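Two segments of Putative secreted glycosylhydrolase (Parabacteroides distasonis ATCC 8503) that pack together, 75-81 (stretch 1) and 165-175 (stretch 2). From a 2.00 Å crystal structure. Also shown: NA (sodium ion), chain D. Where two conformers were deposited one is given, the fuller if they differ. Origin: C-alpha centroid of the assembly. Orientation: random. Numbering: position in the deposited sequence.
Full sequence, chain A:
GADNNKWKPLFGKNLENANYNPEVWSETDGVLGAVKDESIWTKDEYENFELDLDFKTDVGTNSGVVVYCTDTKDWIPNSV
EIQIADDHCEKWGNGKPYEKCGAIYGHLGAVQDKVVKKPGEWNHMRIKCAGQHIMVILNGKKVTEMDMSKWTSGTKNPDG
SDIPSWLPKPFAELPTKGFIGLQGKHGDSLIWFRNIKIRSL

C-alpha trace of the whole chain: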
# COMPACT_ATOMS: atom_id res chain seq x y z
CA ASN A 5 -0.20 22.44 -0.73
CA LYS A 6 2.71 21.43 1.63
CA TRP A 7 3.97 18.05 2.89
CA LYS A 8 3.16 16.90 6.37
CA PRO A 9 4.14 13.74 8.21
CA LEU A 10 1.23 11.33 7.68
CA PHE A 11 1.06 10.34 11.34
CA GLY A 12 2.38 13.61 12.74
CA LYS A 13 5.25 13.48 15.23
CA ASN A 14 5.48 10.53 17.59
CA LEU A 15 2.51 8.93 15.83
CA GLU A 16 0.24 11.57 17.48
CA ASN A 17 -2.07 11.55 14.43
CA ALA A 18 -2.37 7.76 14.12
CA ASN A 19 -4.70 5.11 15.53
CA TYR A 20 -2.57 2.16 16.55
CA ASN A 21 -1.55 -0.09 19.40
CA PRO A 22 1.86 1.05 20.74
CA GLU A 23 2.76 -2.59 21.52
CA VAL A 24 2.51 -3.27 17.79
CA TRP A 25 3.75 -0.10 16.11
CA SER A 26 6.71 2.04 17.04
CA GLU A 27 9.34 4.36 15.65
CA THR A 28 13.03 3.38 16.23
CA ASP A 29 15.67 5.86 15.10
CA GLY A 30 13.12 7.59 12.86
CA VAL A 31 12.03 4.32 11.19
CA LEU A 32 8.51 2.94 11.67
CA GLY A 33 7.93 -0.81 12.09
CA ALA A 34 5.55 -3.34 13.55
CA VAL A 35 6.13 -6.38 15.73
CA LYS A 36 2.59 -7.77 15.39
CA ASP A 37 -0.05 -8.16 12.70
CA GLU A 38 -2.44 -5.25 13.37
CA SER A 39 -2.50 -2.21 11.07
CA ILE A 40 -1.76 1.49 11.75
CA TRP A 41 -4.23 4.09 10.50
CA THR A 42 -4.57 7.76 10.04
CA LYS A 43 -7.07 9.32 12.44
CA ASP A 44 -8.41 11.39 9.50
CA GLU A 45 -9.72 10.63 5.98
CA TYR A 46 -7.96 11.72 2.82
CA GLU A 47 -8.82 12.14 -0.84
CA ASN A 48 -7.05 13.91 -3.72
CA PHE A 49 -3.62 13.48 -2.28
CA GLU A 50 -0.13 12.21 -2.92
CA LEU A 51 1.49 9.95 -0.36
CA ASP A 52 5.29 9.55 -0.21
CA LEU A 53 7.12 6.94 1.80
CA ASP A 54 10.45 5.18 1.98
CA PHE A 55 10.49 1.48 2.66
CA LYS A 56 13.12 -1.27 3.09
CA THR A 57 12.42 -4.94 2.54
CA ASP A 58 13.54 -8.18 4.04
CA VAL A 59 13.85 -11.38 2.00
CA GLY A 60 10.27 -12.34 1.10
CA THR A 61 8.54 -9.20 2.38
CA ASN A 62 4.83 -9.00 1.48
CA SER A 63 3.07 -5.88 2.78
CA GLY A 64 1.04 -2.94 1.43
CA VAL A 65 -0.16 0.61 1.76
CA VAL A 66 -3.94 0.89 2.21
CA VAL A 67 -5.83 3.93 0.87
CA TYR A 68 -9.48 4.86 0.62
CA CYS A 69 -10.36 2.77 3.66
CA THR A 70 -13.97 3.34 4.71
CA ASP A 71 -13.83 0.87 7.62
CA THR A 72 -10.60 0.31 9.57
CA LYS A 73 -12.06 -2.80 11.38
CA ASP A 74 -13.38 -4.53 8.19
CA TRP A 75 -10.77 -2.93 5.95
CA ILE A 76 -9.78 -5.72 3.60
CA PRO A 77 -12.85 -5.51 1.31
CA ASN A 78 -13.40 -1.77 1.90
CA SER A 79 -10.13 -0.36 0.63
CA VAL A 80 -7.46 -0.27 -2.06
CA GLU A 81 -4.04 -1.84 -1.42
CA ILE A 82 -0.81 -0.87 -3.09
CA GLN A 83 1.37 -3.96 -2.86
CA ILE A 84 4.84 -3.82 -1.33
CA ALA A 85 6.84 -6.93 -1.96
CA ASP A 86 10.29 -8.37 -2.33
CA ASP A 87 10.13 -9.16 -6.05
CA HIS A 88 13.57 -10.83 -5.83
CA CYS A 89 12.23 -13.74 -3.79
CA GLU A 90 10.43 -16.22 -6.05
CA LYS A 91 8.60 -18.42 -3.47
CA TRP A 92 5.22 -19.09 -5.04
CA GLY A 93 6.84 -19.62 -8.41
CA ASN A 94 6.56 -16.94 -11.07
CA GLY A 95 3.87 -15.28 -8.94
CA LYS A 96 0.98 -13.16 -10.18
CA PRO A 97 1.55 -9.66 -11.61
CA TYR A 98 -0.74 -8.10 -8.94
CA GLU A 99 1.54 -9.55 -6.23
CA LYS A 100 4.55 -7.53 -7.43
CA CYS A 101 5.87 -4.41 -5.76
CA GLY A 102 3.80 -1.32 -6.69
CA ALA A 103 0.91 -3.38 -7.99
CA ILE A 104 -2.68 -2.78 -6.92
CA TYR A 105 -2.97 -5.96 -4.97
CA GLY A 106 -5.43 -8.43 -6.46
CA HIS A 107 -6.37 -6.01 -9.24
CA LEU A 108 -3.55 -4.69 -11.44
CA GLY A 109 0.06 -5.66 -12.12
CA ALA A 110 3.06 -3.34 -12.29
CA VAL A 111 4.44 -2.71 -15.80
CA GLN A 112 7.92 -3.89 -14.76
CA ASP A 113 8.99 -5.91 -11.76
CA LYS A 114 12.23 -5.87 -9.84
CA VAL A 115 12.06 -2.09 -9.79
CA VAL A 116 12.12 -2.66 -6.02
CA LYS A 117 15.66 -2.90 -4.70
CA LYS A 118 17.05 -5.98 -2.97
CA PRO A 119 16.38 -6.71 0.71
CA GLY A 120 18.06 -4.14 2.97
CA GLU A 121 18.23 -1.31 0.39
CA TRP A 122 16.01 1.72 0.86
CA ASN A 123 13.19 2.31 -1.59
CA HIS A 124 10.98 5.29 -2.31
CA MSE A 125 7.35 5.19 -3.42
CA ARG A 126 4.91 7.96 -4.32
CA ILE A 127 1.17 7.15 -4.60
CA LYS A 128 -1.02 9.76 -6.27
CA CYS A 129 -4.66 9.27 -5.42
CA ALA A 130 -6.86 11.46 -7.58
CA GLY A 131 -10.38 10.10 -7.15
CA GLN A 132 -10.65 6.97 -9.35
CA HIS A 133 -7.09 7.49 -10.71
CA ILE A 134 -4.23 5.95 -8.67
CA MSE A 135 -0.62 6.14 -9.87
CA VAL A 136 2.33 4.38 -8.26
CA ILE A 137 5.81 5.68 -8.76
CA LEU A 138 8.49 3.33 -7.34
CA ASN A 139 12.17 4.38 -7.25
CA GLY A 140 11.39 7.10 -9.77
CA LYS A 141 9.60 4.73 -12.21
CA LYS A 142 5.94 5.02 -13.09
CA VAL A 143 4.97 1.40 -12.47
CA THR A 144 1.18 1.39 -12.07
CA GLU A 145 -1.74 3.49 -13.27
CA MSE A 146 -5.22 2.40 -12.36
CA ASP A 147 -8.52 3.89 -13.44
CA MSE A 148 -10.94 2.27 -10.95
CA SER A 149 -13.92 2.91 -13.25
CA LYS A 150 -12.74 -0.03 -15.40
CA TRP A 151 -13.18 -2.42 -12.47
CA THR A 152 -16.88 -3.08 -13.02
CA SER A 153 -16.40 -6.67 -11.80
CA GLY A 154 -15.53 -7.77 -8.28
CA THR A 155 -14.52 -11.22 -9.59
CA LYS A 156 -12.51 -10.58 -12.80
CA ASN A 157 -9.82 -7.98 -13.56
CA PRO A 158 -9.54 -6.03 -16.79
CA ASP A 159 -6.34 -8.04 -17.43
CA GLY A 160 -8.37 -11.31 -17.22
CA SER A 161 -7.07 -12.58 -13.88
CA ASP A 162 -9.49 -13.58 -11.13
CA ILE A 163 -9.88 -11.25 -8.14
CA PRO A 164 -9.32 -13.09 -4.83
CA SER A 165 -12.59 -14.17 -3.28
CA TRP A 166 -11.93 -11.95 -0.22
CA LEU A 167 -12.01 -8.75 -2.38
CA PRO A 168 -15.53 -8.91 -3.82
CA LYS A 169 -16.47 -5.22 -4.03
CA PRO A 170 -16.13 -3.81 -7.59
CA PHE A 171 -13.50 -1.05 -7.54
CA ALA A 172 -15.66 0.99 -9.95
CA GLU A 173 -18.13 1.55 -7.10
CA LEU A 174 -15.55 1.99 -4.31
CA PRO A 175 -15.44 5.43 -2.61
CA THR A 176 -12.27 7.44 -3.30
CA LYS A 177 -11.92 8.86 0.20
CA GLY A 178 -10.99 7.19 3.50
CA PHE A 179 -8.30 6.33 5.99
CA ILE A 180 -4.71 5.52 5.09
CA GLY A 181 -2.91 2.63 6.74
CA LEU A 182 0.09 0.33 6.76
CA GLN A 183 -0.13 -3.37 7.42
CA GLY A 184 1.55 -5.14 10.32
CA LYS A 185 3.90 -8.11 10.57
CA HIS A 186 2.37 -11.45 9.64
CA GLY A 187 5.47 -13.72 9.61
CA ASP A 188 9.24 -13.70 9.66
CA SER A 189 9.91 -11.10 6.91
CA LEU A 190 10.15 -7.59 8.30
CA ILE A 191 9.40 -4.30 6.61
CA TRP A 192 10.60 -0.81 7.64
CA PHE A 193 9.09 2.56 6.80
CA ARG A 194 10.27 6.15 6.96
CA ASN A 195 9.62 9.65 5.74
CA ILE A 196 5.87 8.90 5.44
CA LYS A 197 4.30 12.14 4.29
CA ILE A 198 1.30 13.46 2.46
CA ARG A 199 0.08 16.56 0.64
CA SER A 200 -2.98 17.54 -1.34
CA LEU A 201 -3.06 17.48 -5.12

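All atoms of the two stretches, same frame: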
# COMPACT_ATOMS: atom_id res chain seq x y z
N TRP A 75 -11.45 -3.74 6.94
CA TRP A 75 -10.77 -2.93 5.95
C TRP A 75 -10.49 -3.64 4.64
O TRP A 75 -10.44 -3.02 3.60
CB TRP A 75 -9.44 -2.38 6.51
CG TRP A 75 -8.34 -3.39 6.83
CD1 TRP A 75 -8.07 -3.97 8.05
CD2 TRP A 75 -7.31 -3.87 5.93
NE1 TRP A 75 -6.96 -4.76 7.96
CE2 TRP A 75 -6.47 -4.73 6.68
CE3 TRP A 75 -7.03 -3.64 4.59
CZ2 TRP A 75 -5.38 -5.38 6.12
CZ3 TRP A 75 -5.93 -4.29 4.02
CH2 TRP A 75 -5.12 -5.17 4.79
N ILE A 76 -10.32 -4.96 4.71
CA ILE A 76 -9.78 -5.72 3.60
C ILE A 76 -10.66 -5.54 2.34
O ILE A 76 -10.13 -5.24 1.28
CB ILE A 76 -9.56 -7.19 4.01
CG1 ILE A 76 -8.35 -7.31 4.93
CG2 ILE A 76 -9.34 -8.08 2.77
CD1 ILE A 76 -8.37 -8.55 5.83
N PRO A 77 -11.99 -5.75 2.46
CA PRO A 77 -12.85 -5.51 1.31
C PRO A 77 -13.26 -4.06 1.09
O PRO A 77 -13.86 -3.75 0.09
CB PRO A 77 -14.11 -6.38 1.62
CG PRO A 77 -14.10 -6.63 3.09
CD PRO A 77 -12.76 -6.23 3.63
N ASN A 78 -12.93 -3.15 2.01
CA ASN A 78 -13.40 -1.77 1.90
C ASN A 78 -12.24 -0.83 1.74
O ASN A 78 -12.14 0.16 2.43
CB ASN A 78 -14.25 -1.39 3.11
CG ASN A 78 -15.48 -2.25 3.25
OD1 ASN A 78 -16.33 -2.26 2.39
ND2 ASN A 78 -15.57 -3.00 4.32
N SER A 79 -11.34 -1.15 0.81
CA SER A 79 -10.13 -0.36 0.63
C SER A 79 -9.39 -0.74 -0.65
O SER A 79 -9.72 -1.72 -1.31
CB SER A 79 -9.16 -0.53 1.83
OG SER A 79 -8.65 -1.86 1.92
N VAL A 80 -8.38 0.06 -0.98
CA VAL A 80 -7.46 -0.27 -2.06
C VAL A 80 -6.07 -0.47 -1.47
O VAL A 80 -5.63 0.31 -0.58
CB VAL A 80 -7.45 0.87 -3.10
CG1 VAL A 80 -6.39 0.63 -4.16
CG2 VAL A 80 -8.86 1.04 -3.65
N GLU A 81 -5.38 -1.52 -1.91
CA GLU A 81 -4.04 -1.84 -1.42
C GLU A 81 -3.00 -1.79 -2.54
O GLU A 81 -3.11 -2.46 -3.59
CB GLU A 81 -3.98 -3.22 -0.77
CG GLU A 81 -2.59 -3.62 -0.37
CD GLU A 81 -2.56 -5.01 0.23
OE1 GLU A 81 -3.55 -5.76 0.07
OE2 GLU A 81 -1.53 -5.35 0.85
N SER A 165 -11.24 -14.12 -3.79
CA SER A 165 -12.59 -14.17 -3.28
C SER A 165 -12.84 -13.18 -2.14
O SER A 165 -13.95 -12.66 -1.99
CB SER A 165 -12.90 -15.58 -2.87
OG SER A 165 -14.18 -15.63 -2.29
N TRP A 166 -11.80 -12.88 -1.36
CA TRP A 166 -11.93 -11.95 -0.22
C TRP A 166 -11.97 -10.46 -0.59
O TRP A 166 -12.09 -9.60 0.30
CB TRP A 166 -10.83 -12.22 0.82
CG TRP A 166 -9.40 -12.02 0.35
CD1 TRP A 166 -8.69 -10.88 0.38
CD2 TRP A 166 -8.53 -13.03 -0.19
NE1 TRP A 166 -7.43 -11.08 -0.12
CE2 TRP A 166 -7.31 -12.40 -0.49
CE3 TRP A 166 -8.67 -14.40 -0.49
CZ2 TRP A 166 -6.23 -13.08 -1.02
CZ3 TRP A 166 -7.58 -15.07 -1.02
CH2 TRP A 166 -6.39 -14.41 -1.28
N LEU A 167 -11.92 -10.15 -1.90
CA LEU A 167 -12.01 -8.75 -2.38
C LEU A 167 -13.17 -8.58 -3.36
O LEU A 167 -12.96 -8.26 -4.53
CB LEU A 167 -10.68 -8.35 -3.05
CG LEU A 167 -9.39 -8.56 -2.24
CD1 LEU A 167 -8.18 -8.34 -3.07
CD2 LEU A 167 -9.42 -7.64 -1.05
N PRO A 168 -14.42 -8.82 -2.89
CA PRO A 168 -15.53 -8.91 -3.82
C PRO A 168 -16.11 -7.59 -4.33
O PRO A 168 -16.86 -7.59 -5.29
CB PRO A 168 -16.58 -9.70 -3.01
CG PRO A 168 -16.37 -9.31 -1.65
CD PRO A 168 -14.87 -9.06 -1.50
N LYS A 169 -15.77 -6.47 -3.72
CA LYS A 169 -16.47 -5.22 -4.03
C LYS A 169 -15.85 -4.59 -5.27
O LYS A 169 -14.65 -4.31 -5.25
CB LYS A 169 -16.40 -4.25 -2.85
CG LYS A 169 -16.98 -4.84 -1.58
CD LYS A 169 -17.54 -3.76 -0.69
CE LYS A 169 -18.05 -4.33 0.63
NZ LYS A 169 -18.59 -3.24 1.50
N PRO A 170 -16.66 -4.38 -6.34
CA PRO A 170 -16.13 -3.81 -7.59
C PRO A 170 -15.45 -2.47 -7.33
O PRO A 170 -16.05 -1.58 -6.70
CB PRO A 170 -17.39 -3.63 -8.45
CG PRO A 170 -18.36 -4.59 -7.94
CD PRO A 170 -18.10 -4.66 -6.45
N PHE A 171 -14.22 -2.32 -7.78
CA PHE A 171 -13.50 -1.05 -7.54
C PHE A 171 -14.14 0.15 -8.23
O PHE A 171 -13.97 1.26 -7.76
CB PHE A 171 -12.00 -1.19 -7.89
CG PHE A 171 -11.14 -1.74 -6.75
CD1 PHE A 171 -11.69 -2.46 -5.70
CD2 PHE A 171 -9.76 -1.59 -6.78
CE1 PHE A 171 -10.89 -2.99 -4.66
CE2 PHE A 171 -8.97 -2.09 -5.75
CZ PHE A 171 -9.53 -2.80 -4.70
N ALA A 172 -14.91 -0.07 -9.31
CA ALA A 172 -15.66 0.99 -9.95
C ALA A 172 -16.68 1.67 -9.05
O ALA A 172 -17.07 2.80 -9.32
CB ALA A 172 -16.33 0.50 -11.23
N GLU A 173 -17.11 0.99 -7.98
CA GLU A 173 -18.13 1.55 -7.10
C GLU A 173 -17.55 1.84 -5.70
O GLU A 173 -18.27 2.21 -4.78
CB GLU A 173 -19.34 0.61 -7.00
CG GLU A 173 -19.55 -0.35 -8.18
CD GLU A 173 -20.10 0.28 -9.46
OE1 GLU A 173 -20.51 1.46 -9.44
OE2 GLU A 173 -20.10 -0.42 -10.50
N LEU A 174 -16.23 1.66 -5.55
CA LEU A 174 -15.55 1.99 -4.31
C LEU A 174 -15.45 3.53 -4.16
O LEU A 174 -15.16 4.24 -5.15
CB LEU A 174 -14.18 1.31 -4.27
CG LEU A 174 -13.91 0.32 -3.12
CD1 LEU A 174 -14.95 -0.73 -2.99
CD2 LEU A 174 -12.56 -0.27 -3.28
N PRO A 175 -15.76 4.04 -2.95
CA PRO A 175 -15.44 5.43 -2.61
C PRO A 175 -13.93 5.73 -2.74
O PRO A 175 -13.09 4.84 -2.48
CB PRO A 175 -15.89 5.55 -1.15
CG PRO A 175 -16.94 4.47 -0.97
CD PRO A 175 -16.50 3.35 -1.86
NA NA D . 0.38 -7.20 0.39
O HOH W 1 -13.44 -5.70 -2.01

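Pro77, Ile76 and Lys169 cover the most surface in this contact, which buries 434 Å² in all, both sides summed. The nearest pair of CA atoms across the stretches is Pro77 CA and Leu167 CA, 5.0 Å apart. The CA-to-CB bond of Pro77 points toward the other stretch, and its ring carbon CB reaches Pro168 CD at 4.2 Å and the carbonyl oxygen of Trp166 (CB to O, 4.0 Å). These are van der Waals distances, so the proline packs without a direct polar bond. Its own carbonyl is served by water: water 1 donates to Pro77 O at 2.9 Å and accepts from Lys169 N at 3.0 Å, bridging the two backbones.

The CA-to-CB bond of Ile76 also points toward stretch 2. Its CG2 sits 3.7 Å from Trp166 CD1, near the plane of the indole and therefore at its edge, and the same methyl lies 3.8 Å from Leu167 CD2. One branch of the isoleucine thus meets two apolar neighbours.

Lys169 supplies the one direct hydrogen bond across the stretches, NZ to Asn78 OD1 at 2.6 Å. The side chain is extended, with chi2, chi3 and chi4 all t, and on its way Lys169 CG passes 3.7 Å from Pro77 O. Asn78 leaves its backbone sideways, but its end comes nearer and so meets the ammonium. A turn precedes it: Asn78 N donates to Trp75 O at 3.0 Å, and Ser79 OG donates to the same oxygen, Trp75 O, at 2.7 Å.

Farther along, Val80 CG2 lies 4.2 Å from the centroid of the Phe171 ring and 26° off its normal, a CH-pi contact over the face. Val80 CG2 also touches Leu174 CD2 at 3.9 Å, extending the apolar packing into a buried part of the contact.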